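Local coordinates for D-methionine-binding lipoprotein MetQ (PDB 4YAH), which binds methionine as the substrate-binding component of an ATP-driven D-methionine transport system in Escherichia coli, at residues A184-L187 against P188-L191; V171-P174 against K175-I179; K120-S123 against L124-Q128. One frame throughout, in Å; residues are numbered along the deposited sequence.

Overall arrangement
All three contacts belong to the lobe built around the sheet that contains strands 132-136, 178-182 and 196-201. Interaction 1 lies nearest the bound methionine, with the side chain of Ala-184 about 7 Å from it, while interactions 2 and 3 are both centred about 25 Å from the centre of the chain. Interactions 2 and 3 are about 15 Å apart between centres and touch where Leu-177 CD2 meets Leu-127 CD2 at 3.8 Å. Interaction 1 is about 19 Å from interaction 3, centre to centre, yet Lys-120 NZ comes within 3.0 Å of Leu-191 O. Strand 178-182 leads from interaction 2 toward interaction 1, and their centres are about 21 Å apart.

Interaction 1 of 3, residues A184-L187 against P188-L191; sequences APQL and PRSL
Ser-190 turns its hydroxyl back onto the carbonyl of Leu-187, and Arg-189 runs alongside Gln-186, where the chain enters the short, weakly bonded helix 187-190 of a beta-alpha-beta crossover between the parallel strands 178-182 and 196-201. The tight part is on the Ser-190 side. OG sits between the backbone N and the carbonyl carbon (chi1 82°), a position that aims it at Leu-187 O; Ser-190 OG donates to Leu-187 O at 2.7 Å, in the carbonyl plane and on a lone pair. This gives a buried hydroxyl a partner inside its own turn. Ser-190 N makes weak bonds to the same Leu-187 O and to Gln-186 O, both at 3.1 Å. Leu-187 and Ser-190 pack against Leu-182 of one strand, and they also meet Ile-201 and Ala-199, respectively, on the other.

The opposite character belongs to Gln-186 and Arg-189, whose side chains extend in one direction near the surface, where both also touch a crystal neighbour. A bend at chi3 (76°) helps bring the guanidinium beside the amide, with Gln-186 OE1 over one of its faces, toward the rim; the two planes are 52° apart. The approach of OE1 to NE has too poor an angle for a hydrogen bond. Instead a water in the guanidinium plane accepts from Arg-189 NE at the edge. The same water accepts from Arg-189 N at 3.0 Å. It closes the bridge across the turn by donating to Pro-185 O at 2.8 Å.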
loop_
_atom_site.group_PDB
_atom_site.type_symbol
_atom_site.label_atom_id
_atom_site.label_comp_id
_atom_site.label_asym_id
_atom_site.label_seq_id
_atom_site.Cartn_x
_atom_site.Cartn_y
_atom_site.Cartn_z
ATOM N N ALA A 184 -2.770 7.972 -5.718
ATOM C CA ALA A 184 -1.974 7.645 -4.539
ATOM C C ALA A 184 -0.554 8.247 -4.561
ATOM O O ALA A 184 -0.092 8.751 -3.542
ATOM C CB ALA A 184 -1.900 6.135 -4.351
ATOM N N PRO A 185 0.159 8.192 -5.705
ATOM C CA PRO A 185 1.530 8.721 -5.677
ATOM C C PRO A 185 1.618 10.230 -5.514
ATOM O O PRO A 185 2.701 10.726 -5.248
ATOM C CB PRO A 185 2.102 8.325 -7.051
ATOM C CG PRO A 185 1.188 7.264 -7.564
ATOM C CD PRO A 185 -0.159 7.577 -7.001
ATOM N N GLN A 186 0.503 10.934 -5.689
ATOM C CA GLN A 186 0.482 12.386 -5.579
ATOM C C GLN A 186 0.283 12.825 -4.148
ATOM O O GLN A 186 0.394 14.016 -3.859
ATOM C CB GLN A 186 -0.628 12.976 -6.446
ATOM C CG GLN A 186 -0.464 12.666 -7.922
ATOM C CD GLN A 186 0.751 13.351 -8.515
ATOM O OE1 GLN A 186 0.847 14.581 -8.499
ATOM N NE2 GLN A 186 1.699 12.561 -9.018
ATOM N N LEU A 187 -0.013 11.888 -3.254
ATOM C CA LEU A 187 -0.402 12.298 -1.898
ATOM C C LEU A 187 0.761 12.970 -1.121
ATOM O O LEU A 187 0.543 13.966 -0.445
ATOM C CB LEU A 187 -0.975 11.107 -1.136
ATOM C CG LEU A 187 -2.455 10.840 -1.450
ATOM C CD1 LEU A 187 -3.314 11.900 -0.747
ATOM C CD2 LEU A 187 -2.760 10.835 -2.909
ATOM N N PRO A 188 2.010 12.484 -1.255
ATOM C CA PRO A 188 3.081 13.212 -0.540
ATOM C C PRO A 188 3.208 14.696 -0.935
ATOM O O PRO A 188 3.294 15.575 -0.059
ATOM C CB PRO A 188 4.341 12.433 -0.924
ATOM C CG PRO A 188 3.818 11.028 -1.101
ATOM C CD PRO A 188 2.505 11.212 -1.809
ATOM N N ARG A 189 3.195 15.002 -2.224
ATOM C CA ARG A 189 3.356 16.397 -2.636
ATOM C C ARG A 189 2.101 17.216 -2.273
ATOM O O ARG A 189 2.173 18.445 -2.152
ATOM C CB ARG A 189 3.649 16.518 -4.127
ATOM C CG ARG A 189 2.498 16.168 -5.035
ATOM C CD ARG A 189 2.916 16.254 -6.498
ATOM N NE ARG A 189 3.735 15.120 -6.902
ATOM C CZ ARG A 189 4.260 14.981 -8.116
ATOM N NH1 ARG A 189 4.063 15.909 -9.048
ATOM N NH2 ARG A 189 4.992 13.916 -8.393
ATOM N N SER A 190 0.967 16.544 -2.082
ATOM C CA SER A 190 -0.287 17.246 -1.760
ATOM C C SER A 190 -0.180 17.990 -0.421
ATOM O O SER A 190 -0.885 18.985 -0.172
ATOM C CB SER A 190 -1.482 16.267 -1.733
ATOM O OG SER A 190 -1.584 15.578 -0.497
ATOM N N LEU A 191 0.715 17.522 0.439
ATOM C CA LEU A 191 0.896 18.124 1.764
ATOM C C LEU A 191 1.315 19.582 1.704
ATOM O O LEU A 191 1.046 20.341 2.634
ATOM C CB LEU A 191 1.950 17.369 2.560
ATOM C CG LEU A 191 1.584 15.957 3.008
ATOM C CD1 LEU A 191 2.800 15.266 3.553
ATOM C CD2 LEU A 191 0.454 15.993 4.060
HETATM O O HOH W 1 3.921 13.161 -4.535
#

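Interaction 2 of 3, residues V171-P174 against K175-I179; sequences VENP and KNLKI
Asn-173 lays its side-chain amide alongside the backbone of Leu-177 and grips it with both ends. Asn-173 ND2 donates to Leu-177 O at 2.9 Å, a bond lying in the planes of both the amide and the carbonyl and landing on a lone pair. Asn-173 OD1 in turn accepts from Leu-177 N at 3.0 Å, but here the donor is tilted 25° from the amide C=O plane. CG stands anti to the backbone N (chi1 180°), which carries the amide across to Leu-177. Two bonds to one residue fix the amide's rotation and leave little doubt which end is oxygen.

The Leu-177 side chain comes up beside the same oxygen, with Leu-177 CB 3.6 Å from Asn-173 OD1, and then continues into the protein.

Between these two residues the chain makes a type I beta turn from Asn-173 to Asn-176, closed by Asn-176 N donating to Asn-173 O at 2.9 Å. Pro-174 and Lys-175 fill the corner positions. Water supplements the closure at two places: one molecule joins Asn-173 OD1 to Lys-175 N, and another donates to both Asn-173 O and Asn-176 OD1. Asn-176 has a left-handed backbone conformation (phi 52°) shortly before the chain enters the next strand.

The turn thus connects strand 170-172, which has a classic beta bulge at Val-171 and Glu-172 opposite Lys-156, to edge strand 178-182, which lies beside strand 132-136; Leu-177 rests on Leu-127.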
loop_
_atom_site.group_PDB
_atom_site.type_symbol
_atom_site.label_atom_id
_atom_site.label_comp_id
_atom_site.label_asym_id
_atom_site.label_seq_id
_atom_site.Cartn_x
_atom_site.Cartn_y
_atom_site.Cartn_z
ATOM N N VAL A 171 -22.361 10.689 6.023
ATOM C CA VAL A 171 -23.652 11.158 6.533
ATOM C C VAL A 171 -23.527 12.178 7.659
ATOM O O VAL A 171 -24.484 12.893 7.942
ATOM C CB VAL A 171 -24.522 9.979 7.011
ATOM C CG1 VAL A 171 -24.909 9.133 5.822
ATOM C CG2 VAL A 171 -23.812 9.128 8.052
ATOM N N GLU A 172 -22.362 12.234 8.298
ATOM C CA GLU A 172 -22.037 13.291 9.242
ATOM C C GLU A 172 -20.643 13.809 8.928
ATOM O O GLU A 172 -19.719 13.031 8.655
ATOM C CB GLU A 172 -22.109 12.807 10.688
ATOM C CG GLU A 172 -23.474 12.265 11.102
ATOM C CD GLU A 172 -23.471 11.746 12.521
ATOM O OE1 GLU A 172 -24.418 11.013 12.892
ATOM O OE2 GLU A 172 -22.516 12.073 13.264
ATOM N N ASN A 173 -20.517 15.125 8.953
ATOM C CA ASN A 173 -19.277 15.809 8.621
ATOM C C ASN A 173 -19.359 17.189 9.258
ATOM O O ASN A 173 -19.512 18.199 8.573
ATOM C CB ASN A 173 -19.108 15.872 7.108
ATOM C CG ASN A 173 -17.830 16.582 6.675
ATOM O OD1 ASN A 173 -16.911 16.816 7.469
ATOM N ND2 ASN A 173 -17.771 16.923 5.392
ATOM N N PRO A 174 -19.267 17.227 10.589
ATOM C CA PRO A 174 -19.546 18.483 11.311
ATOM C C PRO A 174 -18.567 19.626 11.040
ATOM O O PRO A 174 -18.955 20.788 11.162
ATOM C CB PRO A 174 -19.494 18.056 12.783
ATOM C CG PRO A 174 -18.783 16.761 12.813
ATOM C CD PRO A 174 -19.060 16.094 11.508
ATOM N N LYS A 175 -17.326 19.318 10.682
ATOM C CA LYS A 175 -16.360 20.348 10.322
ATOM C C LYS A 175 -16.458 20.721 8.842
ATOM O O LYS A 175 -15.692 21.564 8.372
ATOM C CB LYS A 175 -14.933 19.909 10.636
ATOM C CG LYS A 175 -14.665 19.601 12.084
ATOM C CD LYS A 175 -13.206 19.203 12.309
ATOM C CE LYS A 175 -12.940 18.780 13.741
ATOM N NZ LYS A 175 -12.907 19.946 14.682
ATOM N N ASN A 176 -17.403 20.118 8.121
ATOM C CA ASN A 176 -17.589 20.409 6.697
ATOM C C ASN A 176 -16.280 20.273 5.940
ATOM O O ASN A 176 -15.912 21.132 5.140
ATOM C CB ASN A 176 -18.154 21.811 6.489
ATOM C CG ASN A 176 -19.493 21.998 7.170
ATOM O OD1 ASN A 176 -20.412 21.203 6.978
ATOM N ND2 ASN A 176 -19.606 23.043 7.977
ATOM N N LEU A 177 -15.577 19.184 6.214
ATOM C CA LEU A 177 -14.344 18.878 5.524
ATOM C C LEU A 177 -14.615 18.577 4.066
ATOM O O LEU A 177 -15.670 18.058 3.719
ATOM C CB LEU A 177 -13.659 17.685 6.181
ATOM C CG LEU A 177 -13.412 17.814 7.678
ATOM C CD1 LEU A 177 -12.900 16.493 8.216
ATOM C CD2 LEU A 177 -12.418 18.934 7.939
ATOM N N LYS A 178 -13.644 18.899 3.223
ATOM C CA LYS A 178 -13.751 18.655 1.801
ATOM C C LYS A 178 -12.771 17.541 1.472
ATOM O O LYS A 178 -11.563 17.715 1.602
ATOM C CB LYS A 178 -13.428 19.906 0.987
ATOM C CG LYS A 178 -14.160 21.159 1.443
ATOM C CD LYS A 178 -15.663 21.008 1.307
ATOM C CE LYS A 178 -16.391 22.304 1.650
ATOM N NZ LYS A 178 -16.119 23.372 0.645
ATOM N N ILE A 179 -13.297 16.400 1.062
ATOM C CA ILE A 179 -12.467 15.256 0.738
ATOM C C ILE A 179 -11.963 15.428 -0.685
ATOM O O ILE A 179 -12.752 15.573 -1.614
ATOM C CB ILE A 179 -13.240 13.927 0.881
ATOM C CG1 ILE A 179 -13.859 13.823 2.274
ATOM C CG2 ILE A 179 -12.322 12.752 0.607
ATOM C CD1 ILE A 179 -12.855 13.798 3.377
HETATM O O HOH W 2 -16.034 16.807 10.021
HETATM O O HOH W 3 -21.678 19.007 7.506
#

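Interaction 3 of 3, residues K120-S123 against L124-Q128; sequences KIKS and LDELQ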
loop_
_atom_site.group_PDB
_atom_site.type_symbol
_atom_site.label_atom_id
_atom_site.label_comp_id
_atom_site.label_asym_id
_atom_site.label_seq_id
_atom_site.Cartn_x
_atom_site.Cartn_y
_atom_site.Cartn_z
ATOM N N LYS A 120 0.666 21.245 8.157
ATOM C CA LYS A 120 -0.002 22.460 8.660
ATOM C C LYS A 120 -0.474 22.372 10.110
ATOM O O LYS A 120 -0.532 23.402 10.792
ATOM C CB LYS A 120 -1.190 22.815 7.774
ATOM C CG LYS A 120 -0.732 23.172 6.356
ATOM C CD LYS A 120 -1.884 23.515 5.447
ATOM C CE LYS A 120 -1.408 23.860 4.059
ATOM N NZ LYS A 120 -0.669 22.722 3.458
ATOM N N ILE A 121 -0.810 21.168 10.565
ATOM C CA ILE A 121 -1.317 20.928 11.918
ATOM C C ILE A 121 -0.623 19.731 12.563
ATOM O O ILE A 121 -0.057 18.877 11.871
ATOM C CB ILE A 121 -2.846 20.694 11.924
ATOM C CG1 ILE A 121 -3.239 19.375 11.230
ATOM C CG2 ILE A 121 -3.550 21.869 11.282
ATOM C CD1 ILE A 121 -4.719 19.046 11.299
ATOM N N LYS A 122 -0.670 19.680 13.893
ATOM C CA LYS A 122 -0.066 18.596 14.657
ATOM C C LYS A 122 -1.133 17.735 15.325
ATOM O O LYS A 122 -0.840 16.663 15.830
ATOM C CB LYS A 122 0.884 19.149 15.719
ATOM C CG LYS A 122 2.317 19.395 15.233
ATOM C CD LYS A 122 2.733 20.855 15.348
ATOM C CE LYS A 122 2.620 21.397 16.773
ATOM N NZ LYS A 122 3.270 22.735 16.931
ATOM N N SER A 123 -2.365 18.229 15.337
ATOM C CA SER A 123 -3.452 17.557 16.040
ATOM C C SER A 123 -4.784 17.892 15.404
ATOM O O SER A 123 -4.937 18.961 14.792
ATOM C CB SER A 123 -3.458 17.978 17.516
ATOM O OG SER A 123 -4.770 18.006 18.030
ATOM N N LEU A 124 -5.765 17.017 15.584
ATOM C CA LEU A 124 -7.092 17.273 15.046
ATOM C C LEU A 124 -7.745 18.456 15.755
ATOM O O LEU A 124 -8.688 19.036 15.230
ATOM C CB LEU A 124 -7.977 16.032 15.150
ATOM C CG LEU A 124 -7.495 14.862 14.273
ATOM C CD1 LEU A 124 -8.443 13.676 14.375
ATOM C CD2 LEU A 124 -7.301 15.287 12.805
ATOM N N ASP A 125 -7.220 18.830 16.920
ATOM C CA ASP A 125 -7.692 20.040 17.618
ATOM C C ASP A 125 -7.548 21.275 16.745
ATOM O O ASP A 125 -8.264 22.263 16.928
ATOM C CB ASP A 125 -6.908 20.285 18.905
ATOM C CG ASP A 125 -7.246 19.302 20.005
ATOM O OD1 ASP A 125 -8.241 18.559 19.872
ATOM O OD2 ASP A 125 -6.507 19.286 21.014
ATOM N N GLU A 126 -6.579 21.233 15.827
ATOM C CA GLU A 126 -6.263 22.378 14.974
ATOM C C GLU A 126 -6.941 22.344 13.610
ATOM O O GLU A 126 -6.751 23.251 12.801
ATOM C CB GLU A 126 -4.764 22.469 14.717
ATOM C CG GLU A 126 -3.847 22.524 15.913
ATOM C CD GLU A 126 -2.390 22.313 15.474
ATOM O OE1 GLU A 126 -1.856 23.155 14.718
ATOM O OE2 GLU A 126 -1.782 21.292 15.849
ATOM N N LEU A 127 -7.694 21.292 13.326
ATOM C CA LEU A 127 -8.292 21.148 12.006
ATOM C C LEU A 127 -9.467 22.113 11.832
ATOM O O LEU A 127 -10.522 21.951 12.446
ATOM C CB LEU A 127 -8.734 19.699 11.780
ATOM C CG LEU A 127 -9.199 19.325 10.377
ATOM C CD1 LEU A 127 -8.065 19.494 9.359
ATOM C CD2 LEU A 127 -9.697 17.903 10.368
ATOM N N GLN A 128 -9.283 23.105 10.971
ATOM C CA GLN A 128 -10.314 24.099 10.723
ATOM C C GLN A 128 -11.463 23.571 9.897
ATOM O O GLN A 128 -11.299 22.691 9.029
ATOM C CB GLN A 128 -9.727 25.313 10.008
ATOM C CG GLN A 128 -8.566 25.929 10.705
ATOM C CD GLN A 128 -8.150 27.191 10.017
ATOM O OE1 GLN A 128 -8.916 28.151 9.957
ATOM N NE2 GLN A 128 -6.953 27.195 9.466
#
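Glu-126 reaches back along the chain, running antiparallel to the Ile-121 side chain, to put its carboxylate against the backbone of Lys-122. Glu-126 CB meets Ile-121 CG2 at 3.7 Å and also approaches Ser-123 O at 3.5 Å. From there CG lies anti to the carbonyl carbon (chi1 -55°), a little farther from Ser-123 O, and the chain runs on extended to CD, which arrives beside Lys-122 N. Of the two oxygens, Glu-126 OE1 settles near Ile-121 CA at 3.6 Å. The other does the polar work: Glu-126 OE2 accepts from Lys-122 N at 2.8 Å, with the donor 46° out of the carboxylate plane, and also touches Lys-122 CB. Lys-122 NZ stays 5.4 Å from Glu-126 OE2, too far for a salt bridge, so any attraction between the charges is probably modest.

The backbone beneath this side chain is a single turn of 3-10 helix at 124-126, entered through an ST turn in which Ser-123 OG accepts from Asp-125 N at 2.8 Å. Ser-123 O takes the next amide, that of Glu-126, so the residue receives one bond through its side chain and one through its backbone. With an alanine in place of this serine, Asp-125 N would probably lose its acceptor and the entry to the turn would be held less firmly.

On the inner side, Ile-121 CD1 meets Leu-127 CD1 at 3.9 Å. Ile-121 also packs on Ile-218, whereas Leu-127 is buried against Leu-154. The loop, which joins strand 115-117 to strand 132-136, is tied at its start by Lys-120 NZ, hydrogen-bonded to the carbonyl oxygens of Asp-193 and Ile-196.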